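Local coordinates for carboxylesterase (Uncultured bacterium, PDB 5GMX), which hydrolyses carboxylic esters as a family VIII carboxylesterase of beta-lactamase-like fold and also acts on oxyimino cephalosporins, at residues 79-92 with 292-304. Numbering follows the deposited sequence.
Sequences TVVGVLADEGLIDY and RIISAKGIAEMTR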
loop_
_atom_site.group_PDB
_atom_site.type_symbol
_atom_site.label_atom_id
_atom_site.label_comp_id
_atom_site.label_asym_id
_atom_site.label_seq_id
_atom_site.Cartn_x
_atom_site.Cartn_y
_atom_site.Cartn_z
ATOM N N THR A 79 -0.785 4.120 7.017
ATOM C CA THR A 79 -1.738 5.152 7.388
ATOM C C THR A 79 -2.322 4.828 8.758
ATOM O O THR A 79 -2.463 5.723 9.596
ATOM C CB THR A 79 -2.839 5.310 6.337
ATOM O OG1 THR A 79 -2.234 5.736 5.114
ATOM C CG2 THR A 79 -3.836 6.364 6.771
ATOM N N VAL A 80 -2.585 3.544 9.009
ATOM C CA VAL A 80 -3.113 3.146 10.313
ATOM C C VAL A 80 -2.158 3.621 11.408
ATOM O O VAL A 80 -2.585 4.260 12.381
ATOM C CB VAL A 80 -3.315 1.623 10.433
ATOM C CG1 VAL A 80 -3.710 1.259 11.862
ATOM C CG2 VAL A 80 -4.386 1.160 9.469
ATOM N N VAL A 81 -0.860 3.365 11.221
ATOM C CA VAL A 81 0.096 3.703 12.279
ATOM C C VAL A 81 0.082 5.202 12.469
ATOM O O VAL A 81 0.022 5.701 13.606
ATOM C CB VAL A 81 1.529 3.216 11.971
ATOM C CG1 VAL A 81 2.507 3.775 13.005
ATOM C CG2 VAL A 81 1.574 1.691 11.972
ATOM N N GLY A 82 0.051 5.909 11.342
ATOM C CA GLY A 82 0.029 7.349 11.361
ATOM C C GLY A 82 -1.146 7.881 12.147
ATOM O O GLY A 82 -0.996 8.803 12.962
ATOM N N VAL A 83 -2.317 7.280 11.930
ATOM C CA VAL A 83 -3.519 7.766 12.596
ATOM C C VAL A 83 -3.343 7.526 14.083
ATOM O O VAL A 83 -3.619 8.414 14.906
ATOM C CB VAL A 83 -4.798 7.082 12.066
ATOM C CG1 VAL A 83 -5.996 7.382 12.970
ATOM C CG2 VAL A 83 -5.066 7.522 10.621
ATOM N N LEU A 84 -2.828 6.344 14.424
ATOM C CA LEU A 84 -2.671 6.013 15.831
ATOM C C LEU A 84 -1.602 6.899 16.449
ATOM O O LEU A 84 -1.691 7.232 17.631
ATOM C CB LEU A 84 -2.316 4.531 16.023
ATOM C CG LEU A 84 -3.443 3.545 15.689
ATOM C CD1 LEU A 84 -2.925 2.118 15.744
ATOM C CD2 LEU A 84 -4.628 3.729 16.631
ATOM N N ALA A 85 -0.611 7.309 15.652
ATOM C CA ALA A 85 0.416 8.166 16.215
ATOM C C ALA A 85 -0.202 9.535 16.461
ATOM O O ALA A 85 0.105 10.200 17.455
ATOM C CB ALA A 85 1.619 8.261 15.297
ATOM N N ASP A 86 -1.129 9.916 15.580
ATOM C CA ASP A 86 -1.737 11.239 15.641
ATOM C C ASP A 86 -2.645 11.337 16.860
ATOM O O ASP A 86 -2.814 12.413 17.419
ATOM C CB ASP A 86 -2.530 11.535 14.360
ATOM C CG ASP A 86 -2.987 12.989 14.269
ATOM O OD1 ASP A 86 -2.131 13.895 14.402
ATOM O OD2 ASP A 86 -4.205 13.224 14.074
ATOM N N GLU A 87 -3.208 10.206 17.278
ATOM C CA GLU A 87 -4.044 10.152 18.480
ATOM C C GLU A 87 -3.217 10.080 19.768
ATOM O O GLU A 87 -3.770 10.119 20.861
ATOM C CB GLU A 87 -4.978 8.940 18.443
ATOM C CG GLU A 87 -5.976 8.921 17.304
ATOM C CD GLU A 87 -6.725 7.593 17.227
ATOM O OE1 GLU A 87 -6.525 6.742 18.123
ATOM O OE2 GLU A 87 -7.502 7.393 16.268
ATOM N N GLY A 88 -1.901 9.943 19.640
ATOM C CA GLY A 88 -1.023 9.920 20.798
ATOM C C GLY A 88 -0.752 8.536 21.374
ATOM O O GLY A 88 -0.177 8.412 22.455
ATOM N N LEU A 89 -1.146 7.490 20.655
ATOM C CA LEU A 89 -0.934 6.127 21.137
ATOM C C LEU A 89 0.448 5.594 20.741
ATOM O O LEU A 89 0.973 4.686 21.378
ATOM C CB LEU A 89 -2.026 5.197 20.611
ATOM C CG LEU A 89 -3.417 5.468 21.177
ATOM C CD1 LEU A 89 -4.451 4.622 20.468
ATOM C CD2 LEU A 89 -3.429 5.189 22.667
ATOM N N ILE A 90 1.036 6.171 19.697
ATOM C CA ILE A 90 2.355 5.749 19.230
ATOM C C ILE A 90 3.305 6.929 19.101
ATOM O O ILE A 90 2.947 7.951 18.524
ATOM C CB ILE A 90 2.266 5.050 17.867
ATOM C CG1 ILE A 90 1.347 3.834 17.966
ATOM C CG2 ILE A 90 3.666 4.678 17.365
ATOM C CD1 ILE A 90 1.113 3.113 16.642
ATOM N N ASP A 91 4.506 6.788 19.655
ATOM C CA ASP A 91 5.576 7.757 19.459
ATOM C C ASP A 91 6.599 7.178 18.491
ATOM O O ASP A 91 7.262 6.190 18.800
ATOM C CB ASP A 91 6.223 8.117 20.803
ATOM C CG ASP A 91 7.364 9.133 20.677
ATOM O OD1 ASP A 91 7.819 9.468 19.550
ATOM O OD2 ASP A 91 7.805 9.616 21.741
ATOM N N TYR A 92 6.763 7.825 17.340
ATOM C CA TYR A 92 7.678 7.324 16.314
ATOM C C TYR A 92 9.102 7.166 16.837
ATOM O O TYR A 92 9.853 6.321 16.363
ATOM C CB TYR A 92 7.688 8.251 15.103
ATOM C CG TYR A 92 6.519 8.044 14.192
ATOM C CD1 TYR A 92 6.364 6.848 13.507
ATOM C CD2 TYR A 92 5.561 9.035 14.020
ATOM C CE1 TYR A 92 5.293 6.647 12.675
ATOM C CE2 TYR A 92 4.479 8.842 13.179
ATOM C CZ TYR A 92 4.353 7.642 12.505
ATOM O OH TYR A 92 3.289 7.418 11.660
ATOM N N ARG A 292 -12.860 14.087 8.788
ATOM C CA ARG A 292 -11.432 14.063 9.113
ATOM C C ARG A 292 -10.986 12.737 9.725
ATOM O O ARG A 292 -11.597 12.253 10.667
ATOM C CB ARG A 292 -11.080 15.206 10.072
ATOM C CG ARG A 292 -9.629 15.162 10.532
ATOM C CD ARG A 292 -9.250 16.379 11.351
ATOM N NE ARG A 292 -9.410 17.633 10.612
ATOM C CZ ARG A 292 -8.551 18.078 9.706
ATOM N NH1 ARG A 292 -7.482 17.359 9.397
ATOM N NH2 ARG A 292 -8.767 19.234 9.089
ATOM N N ILE A 293 -9.915 12.155 9.193
ATOM C CA ILE A 293 -9.375 10.930 9.776
ATOM C C ILE A 293 -8.053 11.202 10.496
ATOM O O ILE A 293 -7.616 10.402 11.320
ATOM C CB ILE A 293 -9.151 9.825 8.715
ATOM C CG1 ILE A 293 -8.270 10.329 7.571
ATOM C CG2 ILE A 293 -10.480 9.299 8.173
ATOM C CD1 ILE A 293 -7.830 9.232 6.616
ATOM N N ILE A 294 -7.435 12.338 10.197
ATOM C CA ILE A 294 -6.159 12.679 10.809
ATOM C C ILE A 294 -5.858 14.178 10.706
ATOM O O ILE A 294 -6.356 14.852 9.810
ATOM C CB ILE A 294 -5.016 11.872 10.153
ATOM C CG1 ILE A 294 -3.773 11.880 11.029
ATOM C CG2 ILE A 294 -4.707 12.396 8.750
ATOM C CD1 ILE A 294 -2.720 10.997 10.500
ATOM N N SER A 295 -5.065 14.695 11.642
ATOM C CA SER A 295 -4.600 16.079 11.576
ATOM C C SER A 295 -3.440 16.232 10.578
ATOM O O SER A 295 -2.750 15.263 10.256
ATOM C CB SER A 295 -4.164 16.571 12.964
ATOM O OG SER A 295 -2.865 16.098 13.284
ATOM N N ALA A 296 -3.238 17.451 10.083
ATOM C CA ALA A 296 -2.135 17.748 9.161
ATOM C C ALA A 296 -0.752 17.508 9.795
ATOM O O ALA A 296 0.195 17.105 9.112
ATOM C CB ALA A 296 -2.243 19.177 8.667
ATOM N N LYS A 297 -0.640 17.782 11.094
ATOM C CA LYS A 297 0.573 17.473 11.851
ATOM C C LYS A 297 0.877 15.986 11.765
ATOM O O LYS A 297 2.027 15.595 11.570
ATOM C CB LYS A 297 0.416 17.901 13.320
ATOM C CG LYS A 297 1.182 17.036 14.341
ATOM C CD LYS A 297 0.223 16.174 15.152
ATOM C CE LYS A 297 0.884 15.535 16.364
ATOM N NZ LYS A 297 1.593 14.239 16.087
ATOM N N GLY A 298 -0.163 15.162 11.874
ATOM C CA GLY A 298 -0.004 13.718 11.818
ATOM C C GLY A 298 0.565 13.242 10.495
ATOM O O GLY A 298 1.436 12.352 10.447
ATOM N N ILE A 299 0.079 13.855 9.419
ATOM C CA ILE A 299 0.563 13.562 8.078
ATOM C C ILE A 299 2.015 13.983 7.925
ATOM O O ILE A 299 2.834 13.212 7.419
ATOM C CB ILE A 299 -0.302 14.252 7.008
ATOM C CG1 ILE A 299 -1.703 13.640 6.991
ATOM C CG2 ILE A 299 0.336 14.136 5.624
ATOM C CD1 ILE A 299 -2.734 14.470 6.223
ATOM N N ALA A 300 2.346 15.187 8.385
ATOM C CA ALA A 300 3.739 15.636 8.369
ATOM C C ALA A 300 4.658 14.659 9.111
ATOM O O ALA A 300 5.764 14.338 8.645
ATOM C CB ALA A 300 3.854 17.030 8.979
ATOM N N GLU A 301 4.202 14.173 10.261
ATOM C CA GLU A 301 5.031 13.285 11.071
ATOM C C GLU A 301 5.219 11.905 10.427
ATOM O O GLU A 301 6.314 11.357 10.487
ATOM C CB GLU A 301 4.451 13.134 12.486
ATOM C CG GLU A 301 4.595 14.372 13.365
ATOM C CD GLU A 301 6.059 14.708 13.663
ATOM O OE1 GLU A 301 6.901 13.781 13.689
ATOM O OE2 GLU A 301 6.372 15.903 13.859
HETATM N N MSE A 302 4.176 11.347 9.807
HETATM C CA MSE A 302 4.329 10.023 9.186
HETATM C C MSE A 302 5.094 10.075 7.856
HETATM O O MSE A 302 5.548 9.039 7.361
HETATM C CB MSE A 302 2.959 9.340 8.989
HETATM C CG MSE A 302 2.297 9.474 7.610
HETATM SE SE MSE A 302 0.340 9.096 7.719
HETATM C CE MSE A 302 0.156 9.970 9.397
ATOM N N THR A 303 5.284 11.270 7.297
ATOM C CA THR A 303 6.014 11.382 6.036
ATOM C C THR A 303 7.414 11.998 6.155
ATOM O O THR A 303 8.046 12.288 5.141
ATOM C CB THR A 303 5.214 12.188 5.004
ATOM O OG1 THR A 303 4.885 13.473 5.539
ATOM C CG2 THR A 303 3.932 11.446 4.643
ATOM N N ARG A 304 7.908 12.172 7.380
ATOM C CA ARG A 304 9.290 12.601 7.580
ATOM C C ARG A 304 10.243 11.614 6.927
ATOM O O ARG A 304 10.114 10.401 7.111
ATOM C CB ARG A 304 9.646 12.705 9.061
ATOM C CG ARG A 304 9.096 13.915 9.782
ATOM C CD ARG A 304 9.716 14.029 11.176
ATOM N NE ARG A 304 9.074 15.083 11.956
ATOM C CZ ARG A 304 9.477 16.350 11.988
ATOM N NH1 ARG A 304 10.531 16.744 11.277
ATOM N NH2 ARG A 304 8.815 17.230 12.729
HETATM O O HOH W 1 1.327 10.688 12.609
HETATM O O HOH W 2 0.272 12.901 18.786
HETATM O O HOH W 3 -6.292 11.258 14.422
#
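D86 grips the start of helix 296-302 with both carboxylate oxygens. S295 OG donates to D86 OD1 over 2.6 Å, on the syn side and somewhat out of the carboxylate plane; S295 N reaches D86 OD2 at 3.0 Å from well above that plane, with a nearly straight N-H...O angle of 172°. CG lies anti to the backbone N of D86 (chi1 -170°), which directs the carboxylate at the N-cap residue. A water also donates to OD2. S295 OG in turn accepts from G298 N, a capping bond, consistent with D86 holding the cap residue in place. K297 NZ, 4.1 Å from D86 OD1, is too distant for a salt bridge but probably favours the negative charge.

I294 CG1 lies 3.4 Å from D86 OD2, and its CD1 approaches G82 O. The backbones come close at two glycines: D86 CA and G298 CA are 4.9 Å apart, with D86 OD1 against G298 CA, and selenomethionine M302 puts CE 3.3 Å from G82 CA, shorter than a usual carbon-carbon contact. A water donates to both G82 O and G298 O, and Y92 OH abuts M302 CB at 3.3 Å.

The segment axes approach to 9.0 Å at 126°. S71, just before helix 72-86, and K74 in its first turn line the ligand pocket and fit the family's SxxK motif. Helix 272-283 packs against both segments through L282; 183-192 and 113-117 cover parts of 79-92.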